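PDB 6YGA: N-alpha-acetyltransferase 35, NatC auxiliary subunit from Saccharomyces cerevisiae, which serves as an auxiliary subunit of the heterotrimeric NatC complex, the N-terminal acetyltransferase that modifies the N-terminal methionine of the L-A virus Gag protein. Local coordinates for residues L395-Q400 against F413-I418; S445-F450 against K590-I595; G169-E174 against C402-C407. All blocks are in the same frame, centred on the assembly; numbering follows the deposited sequence.

Contact 1: L395-Q400 against F413-I418; sequences LLEWYQ and FNRQLI. With EDO (1,2-ethanediol), chain C.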
loop_
_atom_site.group_PDB
_atom_site.type_symbol
_atom_site.label_atom_id
_atom_site.label_comp_id
_atom_site.label_asym_id
_atom_site.label_seq_id
_atom_site.Cartn_x
_atom_site.Cartn_y
_atom_site.Cartn_z
ATOM N N LEU B 395 -18.776 -8.427 -8.450
ATOM C CA LEU B 395 -18.004 -8.212 -9.667
ATOM C C LEU B 395 -17.464 -6.790 -9.731
ATOM O O LEU B 395 -16.323 -6.573 -10.157
ATOM C CB LEU B 395 -18.864 -8.525 -10.892
ATOM C CG LEU B 395 -18.227 -8.317 -12.265
ATOM C CD1 LEU B 395 -17.004 -9.211 -12.440
ATOM C CD2 LEU B 395 -19.250 -8.577 -13.361
ATOM N N LEU B 396 -18.263 -5.809 -9.306
ATOM C CA LEU B 396 -17.788 -4.431 -9.295
ATOM C C LEU B 396 -16.622 -4.254 -8.328
ATOM O O LEU B 396 -15.667 -3.527 -8.624
ATOM C CB LEU B 396 -18.930 -3.482 -8.942
ATOM C CG LEU B 396 -20.056 -3.368 -9.971
ATOM C CD1 LEU B 396 -20.969 -2.207 -9.616
ATOM C CD2 LEU B 396 -19.501 -3.208 -11.379
ATOM N N GLU B 397 -16.679 -4.909 -7.164
ATOM C CA GLU B 397 -15.549 -4.858 -6.241
ATOM C C GLU B 397 -14.309 -5.502 -6.845
ATOM O O GLU B 397 -13.186 -5.069 -6.565
ATOM C CB GLU B 397 -15.906 -5.532 -4.916
ATOM C CG GLU B 397 -16.893 -4.742 -4.069
ATOM C CD GLU B 397 -17.319 -5.481 -2.817
ATOM O OE1 GLU B 397 -16.782 -6.577 -2.555
ATOM O OE2 GLU B 397 -18.196 -4.964 -2.096
ATOM N N TRP B 398 -14.491 -6.529 -7.679
ATOM C CA TRP B 398 -13.353 -7.137 -8.359
ATOM C C TRP B 398 -12.676 -6.138 -9.291
ATOM O O TRP B 398 -11.443 -6.071 -9.352
ATOM C CB TRP B 398 -13.802 -8.384 -9.126
ATOM C CG TRP B 398 -12.699 -9.046 -9.893
ATOM C CD1 TRP B 398 -11.882 -10.050 -9.457
ATOM C CD2 TRP B 398 -12.282 -8.742 -11.230
ATOM N NE1 TRP B 398 -10.986 -10.392 -10.440
ATOM C CE2 TRP B 398 -11.210 -9.605 -11.538
ATOM C CE3 TRP B 398 -12.713 -7.829 -12.196
ATOM C CZ2 TRP B 398 -10.562 -9.578 -12.774
ATOM C CZ3 TRP B 398 -12.068 -7.803 -13.423
ATOM C CH2 TRP B 398 -11.005 -8.671 -13.699
ATOM N N TYR B 399 -13.466 -5.349 -10.024
ATOM C CA TYR B 399 -12.891 -4.336 -10.906
ATOM C C TYR B 399 -12.151 -3.273 -10.107
ATOM O O TYR B 399 -11.053 -2.846 -10.482
ATOM C CB TYR B 399 -13.985 -3.691 -11.758
ATOM C CG TYR B 399 -14.346 -4.457 -13.011
ATOM C CD1 TYR B 399 -13.659 -4.244 -14.200
ATOM C CD2 TYR B 399 -15.381 -5.383 -13.008
ATOM C CE1 TYR B 399 -13.984 -4.937 -15.347
ATOM C CE2 TYR B 399 -15.715 -6.083 -14.152
ATOM C CZ TYR B 399 -15.012 -5.855 -15.320
ATOM O OH TYR B 399 -15.333 -6.543 -16.466
ATOM N N GLN B 400 -12.751 -2.824 -9.001
ATOM C CA GLN B 400 -12.148 -1.767 -8.199
ATOM C C GLN B 400 -10.827 -2.220 -7.589
ATOM O O GLN B 400 -9.890 -1.424 -7.462
ATOM C CB GLN B 400 -13.127 -1.317 -7.111
ATOM C CG GLN B 400 -12.630 -0.164 -6.258
ATOM C CD GLN B 400 -13.760 0.608 -5.599
ATOM O OE1 GLN B 400 -14.877 0.665 -6.117
ATOM N NE2 GLN B 400 -13.472 1.209 -4.450
ATOM N N PHE B 413 -7.822 -9.923 -2.513
ATOM C CA PHE B 413 -8.317 -11.262 -2.806
ATOM C C PHE B 413 -8.639 -12.049 -1.543
ATOM O O PHE B 413 -9.447 -12.981 -1.605
ATOM C CB PHE B 413 -7.308 -12.023 -3.668
ATOM C CG PHE B 413 -7.241 -11.537 -5.090
ATOM C CD1 PHE B 413 -8.286 -11.776 -5.971
ATOM C CD2 PHE B 413 -6.133 -10.846 -5.547
ATOM C CE1 PHE B 413 -8.223 -11.330 -7.283
ATOM C CE2 PHE B 413 -6.064 -10.399 -6.854
ATOM C CZ PHE B 413 -7.108 -10.639 -7.724
ATOM N N ASN B 414 -8.033 -11.695 -0.406
ATOM C CA ASN B 414 -8.376 -12.335 0.861
ATOM C C ASN B 414 -9.876 -12.261 1.126
ATOM O O ASN B 414 -10.510 -13.261 1.485
ATOM C CB ASN B 414 -7.594 -11.679 2.001
ATOM C CG ASN B 414 -6.250 -12.331 2.237
ATOM O OD1 ASN B 414 -6.151 -13.554 2.329
ATOM N ND2 ASN B 414 -5.204 -11.518 2.341
ATOM N N ARG B 415 -10.464 -11.083 0.930
ATOM C CA ARG B 415 -11.905 -10.936 1.100
ATOM C C ARG B 415 -12.677 -11.670 0.008
ATOM O O ARG B 415 -13.700 -12.303 0.287
ATOM C CB ARG B 415 -12.270 -9.451 1.122
ATOM C CG ARG B 415 -13.731 -9.150 0.837
ATOM C CD ARG B 415 -14.011 -7.654 0.903
ATOM N NE ARG B 415 -15.372 -7.343 0.476
ATOM C CZ ARG B 415 -16.437 -7.412 1.267
ATOM N NH1 ARG B 415 -16.301 -7.781 2.533
ATOM N NH2 ARG B 415 -17.639 -7.115 0.793
ATOM N N GLN B 416 -12.198 -11.610 -1.237
ATOM C CA GLN B 416 -12.976 -12.149 -2.352
ATOM C C GLN B 416 -13.128 -13.664 -2.265
ATOM O O GLN B 416 -14.210 -14.194 -2.541
ATOM C CB GLN B 416 -12.328 -11.779 -3.686
ATOM C CG GLN B 416 -12.388 -10.311 -4.060
ATOM C CD GLN B 416 -11.809 -10.055 -5.441
ATOM O OE1 GLN B 416 -11.920 -10.894 -6.337
ATOM N NE2 GLN B 416 -11.180 -8.899 -5.616
ATOM N N LEU B 417 -12.055 -14.377 -1.909
ATOM C CA LEU B 417 -12.054 -15.830 -2.056
ATOM C C LEU B 417 -13.160 -16.479 -1.236
ATOM O O LEU B 417 -13.846 -17.389 -1.717
ATOM C CB LEU B 417 -10.694 -16.405 -1.666
ATOM C CG LEU B 417 -9.491 -15.982 -2.511
ATOM C CD1 LEU B 417 -8.290 -16.856 -2.196
ATOM C CD2 LEU B 417 -9.815 -16.008 -3.997
ATOM N N ILE B 418 -13.356 -16.026 0.002
ATOM C CA ILE B 418 -14.393 -16.640 0.820
ATOM C C ILE B 418 -15.779 -16.145 0.410
ATOM O O ILE B 418 -16.771 -16.855 0.603
ATOM C CB ILE B 418 -14.114 -16.400 2.316
ATOM C CG1 ILE B 418 -14.818 -17.464 3.157
ATOM C CG2 ILE B 418 -14.556 -15.009 2.739
ATOM C CD1 ILE B 418 -14.433 -18.881 2.775
HETATM C C1 EDO C . -4.456 -14.600 6.213
HETATM O O1 EDO C . -4.073 -14.258 4.876
HETATM C C2 EDO C . -5.139 -15.962 6.248
HETATM O O2 EDO C . -6.343 -15.925 5.473
#
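Helices 386-402 and 406-429 form an antiparallel helical hairpin within the TPR-like part of the chain, their local axes 11.1 Å apart and crossing at -158°. W398 faces Q416 at the buried side. With CG anti to its backbone N, W398 turns the five-membered edge of its indole to the partner helix, and Q416, extended beyond CG, brings OE1 into the ring plane 3.2 Å from W398 CD1. The amide stands 68° to the indole. The same OE1 accepts a hydrogen bond from W420 NE1, which is consistent with this rotation of the amide. F413 closes this side more loosely, its CE1 4.4 Å from W398 CD1, while Y323 meets the indole almost parallel.

The outer side is slack by comparison. Here extended R415 crosses E397 at about a right angle, and one carboxylate oxygen takes both weak bonds of the salt bridge: E397 OE1 lies 3.4 Å from R415 NE and 3.5 Å from R415 NH2. Carboxylate and guanidinium are not coplanar.

The inner junction thus sets the side-chain amide oxygen against an indole C-H that is probably slightly positive, whereas the exposed ion pair, long and open to solvent competition, probably adds only modest attraction.

Contact 2: S445-F450 against K590-I595; sequences SSMIEF and KPFNSI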
loop_
_atom_site.group_PDB
_atom_site.type_symbol
_atom_site.label_atom_id
_atom_site.label_comp_id
_atom_site.label_asym_id
_atom_site.label_seq_id
_atom_site.Cartn_x
_atom_site.Cartn_y
_atom_site.Cartn_z
ATOM N N SER B 445 -9.895 -18.634 -10.644
ATOM C CA SER B 445 -8.949 -17.695 -11.244
ATOM C C SER B 445 -8.391 -16.736 -10.201
ATOM O O SER B 445 -7.213 -16.366 -10.253
ATOM C CB SER B 445 -9.622 -16.909 -12.369
ATOM O OG SER B 445 -9.914 -17.736 -13.478
ATOM N N SER B 446 -9.227 -16.314 -9.251
ATOM C CA SER B 446 -8.748 -15.424 -8.200
ATOM C C SER B 446 -7.811 -16.156 -7.249
ATOM O O SER B 446 -6.829 -15.575 -6.774
ATOM C CB SER B 446 -9.929 -14.821 -7.439
ATOM O OG SER B 446 -10.673 -13.940 -8.264
HETATM N N MSE B 447 -8.090 -17.424 -6.963
HETATM C CA MSE B 447 -7.218 -18.225 -6.107
HETATM C C MSE B 447 -5.825 -18.338 -6.720
HETATM O O MSE B 447 -4.814 -18.229 -6.025
HETATM C CB MSE B 447 -7.802 -19.623 -5.882
HETATM C CG MSE B 447 -9.102 -19.660 -5.089
HETATM SE SE MSE B 447 -9.933 -21.433 -5.089
HETATM C CE MSE B 447 -8.713 -22.372 -3.894
ATOM N N ILE B 448 -5.791 -18.560 -8.035
ATOM C CA ILE B 448 -4.522 -18.689 -8.742
ATOM C C ILE B 448 -3.794 -17.352 -8.780
ATOM O O ILE B 448 -2.594 -17.270 -8.492
ATOM C CB ILE B 448 -4.764 -19.247 -10.157
ATOM C CG1 ILE B 448 -5.227 -20.706 -10.081
ATOM C CG2 ILE B 448 -3.523 -19.094 -11.016
ATOM C CD1 ILE B 448 -5.793 -21.240 -11.382
ATOM N N GLU B 449 -4.513 -16.281 -9.129
ATOM C CA GLU B 449 -3.902 -14.957 -9.189
ATOM C C GLU B 449 -3.390 -14.524 -7.821
ATOM O O GLU B 449 -2.301 -13.947 -7.710
ATOM C CB GLU B 449 -4.911 -13.946 -9.735
ATOM C CG GLU B 449 -4.420 -12.504 -9.760
ATOM C CD GLU B 449 -3.478 -12.221 -10.915
ATOM O OE1 GLU B 449 -3.299 -13.107 -11.779
ATOM O OE2 GLU B 449 -2.922 -11.108 -10.963
ATOM N N PHE B 450 -4.159 -14.802 -6.766
ATOM C CA PHE B 450 -3.731 -14.459 -5.413
ATOM C C PHE B 450 -2.448 -15.190 -5.030
ATOM O O PHE B 450 -1.570 -14.614 -4.377
ATOM C CB PHE B 450 -4.854 -14.782 -4.425
ATOM C CG PHE B 450 -4.447 -14.692 -2.982
ATOM C CD1 PHE B 450 -4.315 -13.462 -2.360
ATOM C CD2 PHE B 450 -4.220 -15.841 -2.242
ATOM C CE1 PHE B 450 -3.952 -13.379 -1.028
ATOM C CE2 PHE B 450 -3.856 -15.766 -0.914
ATOM C CZ PHE B 450 -3.721 -14.534 -0.305
ATOM N N LYS B 590 -3.596 -21.065 5.067
ATOM C CA LYS B 590 -4.812 -20.634 5.753
ATOM C C LYS B 590 -5.821 -19.925 4.849
ATOM O O LYS B 590 -7.025 -20.183 5.011
ATOM C CB LYS B 590 -4.425 -19.744 6.945
ATOM C CG LYS B 590 -5.581 -19.281 7.824
ATOM C CD LYS B 590 -5.045 -18.482 9.007
ATOM C CE LYS B 590 -6.139 -18.106 9.988
ATOM N NZ LYS B 590 -7.108 -17.128 9.418
ATOM N N PRO B 591 -5.436 -19.051 3.906
ATOM C CA PRO B 591 -6.465 -18.404 3.068
ATOM C C PRO B 591 -7.318 -19.369 2.259
ATOM O O PRO B 591 -8.447 -19.019 1.897
ATOM C CB PRO B 591 -5.645 -17.492 2.146
ATOM C CG PRO B 591 -4.423 -17.199 2.904
ATOM C CD PRO B 591 -4.107 -18.455 3.664
ATOM N N PHE B 592 -6.819 -20.562 1.951
ATOM C CA PHE B 592 -7.561 -21.517 1.141
ATOM C C PHE B 592 -8.226 -22.595 1.985
ATOM O O PHE B 592 -8.772 -23.554 1.433
ATOM C CB PHE B 592 -6.634 -22.160 0.106
ATOM C CG PHE B 592 -5.621 -21.208 -0.481
ATOM C CD1 PHE B 592 -5.958 -20.370 -1.534
ATOM C CD2 PHE B 592 -4.326 -21.158 0.015
ATOM C CE1 PHE B 592 -5.024 -19.498 -2.076
ATOM C CE2 PHE B 592 -3.388 -20.287 -0.521
ATOM C CZ PHE B 592 -3.738 -19.458 -1.568
ATOM N N ASN B 593 -8.205 -22.452 3.310
ATOM C CA ASN B 593 -8.594 -23.558 4.177
ATOM C C ASN B 593 -10.102 -23.776 4.187
ATOM O O ASN B 593 -10.560 -24.913 4.340
ATOM C CB ASN B 593 -8.076 -23.306 5.593
ATOM C CG ASN B 593 -8.163 -24.531 6.466
ATOM O OD1 ASN B 593 -8.114 -25.662 5.981
ATOM N ND2 ASN B 593 -8.299 -24.314 7.769
ATOM N N SER B 594 -10.884 -22.717 4.015
ATOM C CA SER B 594 -12.335 -22.809 4.086
ATOM C C SER B 594 -12.995 -23.026 2.730
ATOM O O SER B 594 -14.229 -23.069 2.658
ATOM C CB SER B 594 -12.900 -21.545 4.741
ATOM O OG SER B 594 -12.384 -21.400 6.052
ATOM N N ILE B 595 -12.220 -23.165 1.661
ATOM C CA ILE B 595 -12.772 -23.359 0.325
ATOM C C ILE B 595 -12.962 -24.853 0.093
ATOM O O ILE B 595 -12.019 -25.638 0.229
ATOM C CB ILE B 595 -11.866 -22.735 -0.745
ATOM C CG1 ILE B 595 -11.819 -21.213 -0.566
ATOM C CG2 ILE B 595 -12.358 -23.100 -2.138
ATOM C CD1 ILE B 595 -10.915 -20.492 -1.548
#
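A short 3-10 turn running into a type I beta turn, F592 to I595, docks on one side of helix 433-456 and joins, within the TPR-like region, the loop after helix 581-588 to that helix. The contact is apolar throughout. K590 opens the segment by accepting N593 N at its carbonyl O, 3.1 Å away, which closes the 3-10 turn. P591 then presents its pyrrolidine ring to the end of F450, crossing it at about a right angle with P591 CB 3.9 Å from F450 CE2.

F592 is the aromatic centre of the contact. Its CG lies anti to the carbonyl carbon, and the ring reaches back to the helix so that F592 CZ sits at the edge of the F450 ring, 3.7 Å from F450 CD2. The two planes are inclined at 65° with centroids 5.8 Å apart, an oblique pair. Y471 also meets the F592 ring, and R410 makes a cation-pi contact with F450.

N593 and S594 carry the chain round the beta turn on the exposed side and deliver I595 back to the helix. There I595 meets M447, a selenomethionine, tip to tip. The M447 chain bends at chi3 (73°), bringing its methyl CE to 3.7 Å from I595 CD1, with M447 SE 3.8 Å from I595 CD1.

Contact 3: G169-E174 against C402-C407; sequences GIVFEE and CSQNTC. With EDO (1,2-ethanediol), chain Z.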
loop_
_atom_site.group_PDB
_atom_site.type_symbol
_atom_site.label_atom_id
_atom_site.label_comp_id
_atom_site.label_asym_id
_atom_site.label_seq_id
_atom_site.Cartn_x
_atom_site.Cartn_y
_atom_site.Cartn_z
ATOM N N GLY B 169 -13.394 7.095 -1.325
ATOM C CA GLY B 169 -12.912 5.879 -0.701
ATOM C C GLY B 169 -12.381 4.837 -1.656
ATOM O O GLY B 169 -12.384 3.650 -1.324
ATOM N N ILE B 170 -11.920 5.246 -2.839
ATOM C CA ILE B 170 -11.433 4.281 -3.821
ATOM C C ILE B 170 -10.128 3.649 -3.350
ATOM O O ILE B 170 -10.003 2.420 -3.288
ATOM C CB ILE B 170 -11.268 4.953 -5.196
ATOM C CG1 ILE B 170 -12.629 5.390 -5.748
ATOM C CG2 ILE B 170 -10.553 4.021 -6.158
ATOM C CD1 ILE B 170 -13.671 4.288 -5.778
ATOM N N VAL B 171 -9.140 4.474 -3.010
ATOM C CA VAL B 171 -7.852 3.979 -2.537
ATOM C C VAL B 171 -7.706 4.261 -1.046
ATOM O O VAL B 171 -8.621 4.796 -0.409
ATOM C CB VAL B 171 -6.688 4.596 -3.332
ATOM C CG1 VAL B 171 -6.813 4.252 -4.811
ATOM C CG2 VAL B 171 -6.645 6.098 -3.126
ATOM N N PHE B 172 -6.549 3.917 -0.486
ATOM C CA PHE B 172 -6.322 3.969 0.952
ATOM C C PHE B 172 -5.565 5.237 1.323
ATOM O O PHE B 172 -4.527 5.546 0.727
ATOM C CB PHE B 172 -5.557 2.728 1.415
ATOM C CG PHE B 172 -6.322 1.445 1.229
ATOM C CD1 PHE B 172 -6.327 0.792 0.007
ATOM C CD2 PHE B 172 -7.048 0.901 2.275
ATOM C CE1 PHE B 172 -7.038 -0.387 -0.165
ATOM C CE2 PHE B 172 -7.759 -0.276 2.110
ATOM C CZ PHE B 172 -7.754 -0.920 0.889
ATOM N N GLU B 173 -6.088 5.964 2.307
ATOM C CA GLU B 173 -5.486 7.220 2.727
ATOM C C GLU B 173 -4.147 6.978 3.415
ATOM O O GLU B 173 -3.937 5.956 4.075
ATOM C CB GLU B 173 -6.428 7.967 3.670
ATOM C CG GLU B 173 -6.743 7.206 4.951
ATOM C CD GLU B 173 -7.772 7.905 5.818
ATOM O OE1 GLU B 173 -8.890 8.167 5.325
ATOM O OE2 GLU B 173 -7.462 8.196 6.993
ATOM N N GLU B 174 -3.237 7.941 3.255
ATOM C CA GLU B 174 -1.904 7.896 3.864
ATOM C C GLU B 174 -1.154 6.616 3.500
ATOM O O GLU B 174 -0.378 6.084 4.296
ATOM C CB GLU B 174 -1.981 8.067 5.384
ATOM C CG GLU B 174 -0.703 8.600 6.017
ATOM C CD GLU B 174 -0.825 8.756 7.516
ATOM O OE1 GLU B 174 -1.432 9.752 7.962
ATOM O OE2 GLU B 174 -0.333 7.872 8.246
ATOM N N CYS B 402 -8.626 -3.932 -8.951
ATOM C CA CYS B 402 -7.561 -3.916 -9.949
ATOM C C CYS B 402 -6.750 -2.628 -9.909
ATOM O O CYS B 402 -5.570 -2.637 -10.272
ATOM C CB CYS B 402 -8.135 -4.121 -11.349
ATOM S SG CYS B 402 -8.827 -5.759 -11.618
ATOM N N SER B 403 -7.348 -1.517 -9.483
ATOM C CA SER B 403 -6.628 -0.253 -9.457
ATOM C C SER B 403 -5.991 0.037 -8.103
ATOM O O SER B 403 -5.601 1.181 -7.849
ATOM C CB SER B 403 -7.557 0.895 -9.857
ATOM O OG SER B 403 -8.424 1.224 -8.793
ATOM N N GLN B 404 -5.877 -0.963 -7.233
ATOM C CA GLN B 404 -5.169 -0.779 -5.977
ATOM C C GLN B 404 -3.663 -0.875 -6.211
ATOM O O GLN B 404 -3.201 -1.290 -7.277
ATOM C CB GLN B 404 -5.624 -1.814 -4.947
ATOM C CG GLN B 404 -7.120 -1.790 -4.668
ATOM C CD GLN B 404 -7.605 -0.418 -4.246
ATOM O OE1 GLN B 404 -7.000 0.231 -3.393
ATOM N NE2 GLN B 404 -8.695 0.038 -4.855
ATOM N N ASN B 405 -2.885 -0.481 -5.203
ATOM C CA ASN B 405 -1.442 -0.608 -5.338
ATOM C C ASN B 405 -1.038 -2.083 -5.304
ATOM O O ASN B 405 -1.848 -2.975 -5.033
ATOM C CB ASN B 405 -0.709 0.192 -4.256
ATOM C CG ASN B 405 -0.955 -0.333 -2.851
ATOM O OD1 ASN B 405 -0.501 -1.420 -2.489
ATOM N ND2 ASN B 405 -1.648 0.458 -2.041
ATOM N N THR B 406 0.244 -2.331 -5.580
ATOM C CA THR B 406 0.713 -3.694 -5.814
ATOM C C THR B 406 0.602 -4.582 -4.578
ATOM O O THR B 406 0.534 -5.808 -4.719
ATOM C CB THR B 406 2.158 -3.672 -6.326
ATOM O OG1 THR B 406 2.524 -4.982 -6.776
ATOM C CG2 THR B 406 3.117 -3.231 -5.230
ATOM N N CYS B 407 0.566 -4.001 -3.378
ATOM C CA CYS B 407 0.362 -4.778 -2.162
ATOM C C CYS B 407 -1.120 -4.958 -1.843
ATOM O O CYS B 407 -1.560 -6.073 -1.546
ATOM C CB CYS B 407 1.076 -4.113 -0.984
ATOM S SG CYS B 407 2.872 -4.155 -1.097
HETATM C C1 EDO Z . -11.051 1.873 1.352
HETATM O O1 EDO Z . -10.224 2.019 0.191
HETATM C C2 EDO Z . -10.713 2.967 2.358
HETATM O O2 EDO Z . -10.998 4.248 1.784
#
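The amide nitrogen of Q404 is gripped by two hydrogen bonds, one across the contact to I170 O and one back to Q400 O near the end of the preceding helix. The bond to I170 measures 3.1 Å from Q404 NE2 to I170 O and is fairly straight, with an N-H...O angle of 154°. The carbonyl oxygen lies close to the plane of the Q404 amide, but the nitrogen approaches from above the carbonyl plane of I170. CG of the glutamine lies anti to the carbonyl carbon and the chain bends at chi2 (-55°), bringing the tip to the loop 169-174.

The other end of the amide is used too. Q404 OE1 points at the edge of the F172 ring, near its plane, 3.3 Å from F172 CE1, and the ring and amide planes are almost perpendicular. Over one face of F172 lies an ethanediol, probably from the crystallisation liquor, whose O1 also donates to G169 O, 3.1 Å away. R408 makes a cation-pi contact with the same ring.

Looser packing flanks the amide: I170 CG2 lies 4.4 Å from S403 OG, whose stronger partner is R340 O. N405 is the N-cap of helix 406-429, its OD1 accepting from C407 N at 2.9 Å and from R408 N. D176 ties the two segments once more, taking N405 ND2 on one carboxylate oxygen and F172 N on the other.

This loop, in the Mak10 family region, is therefore joined to the interhelical turn of the TPR-like region by one hydrogen bond, Q404 NE2 to I170 O, with D176 bridging alongside. The glutamine gives its nitrogen to two backbone carbonyls, and its oxygen faces ring C-H groups of F172 that are probably slightly positive, which is consistent with this orientation of the amide.

Helix 406-429 connects the set: contact 3 sits at its start and contact 1 further along. The centres of contacts 1 and 2 are about 12 Å apart, and they touch directly, F413 CB lying 3.6 Å from F450 CD1. The centres of contacts 1 and 3 are about 13 Å apart, and Q400 NE2 packs 3.4 Å from I170 CD1. Contacts 2 and 3 do not meet, with about 8 Å between nearest atoms. Contact 3 alone touches another subunit: N405 packs on F142 and C407 on R140 of N-alpha-acetyltransferase 30. One ethanediol lies beside N414 of contact 1 and P591 of contact 2, another beside F172 of contact 3.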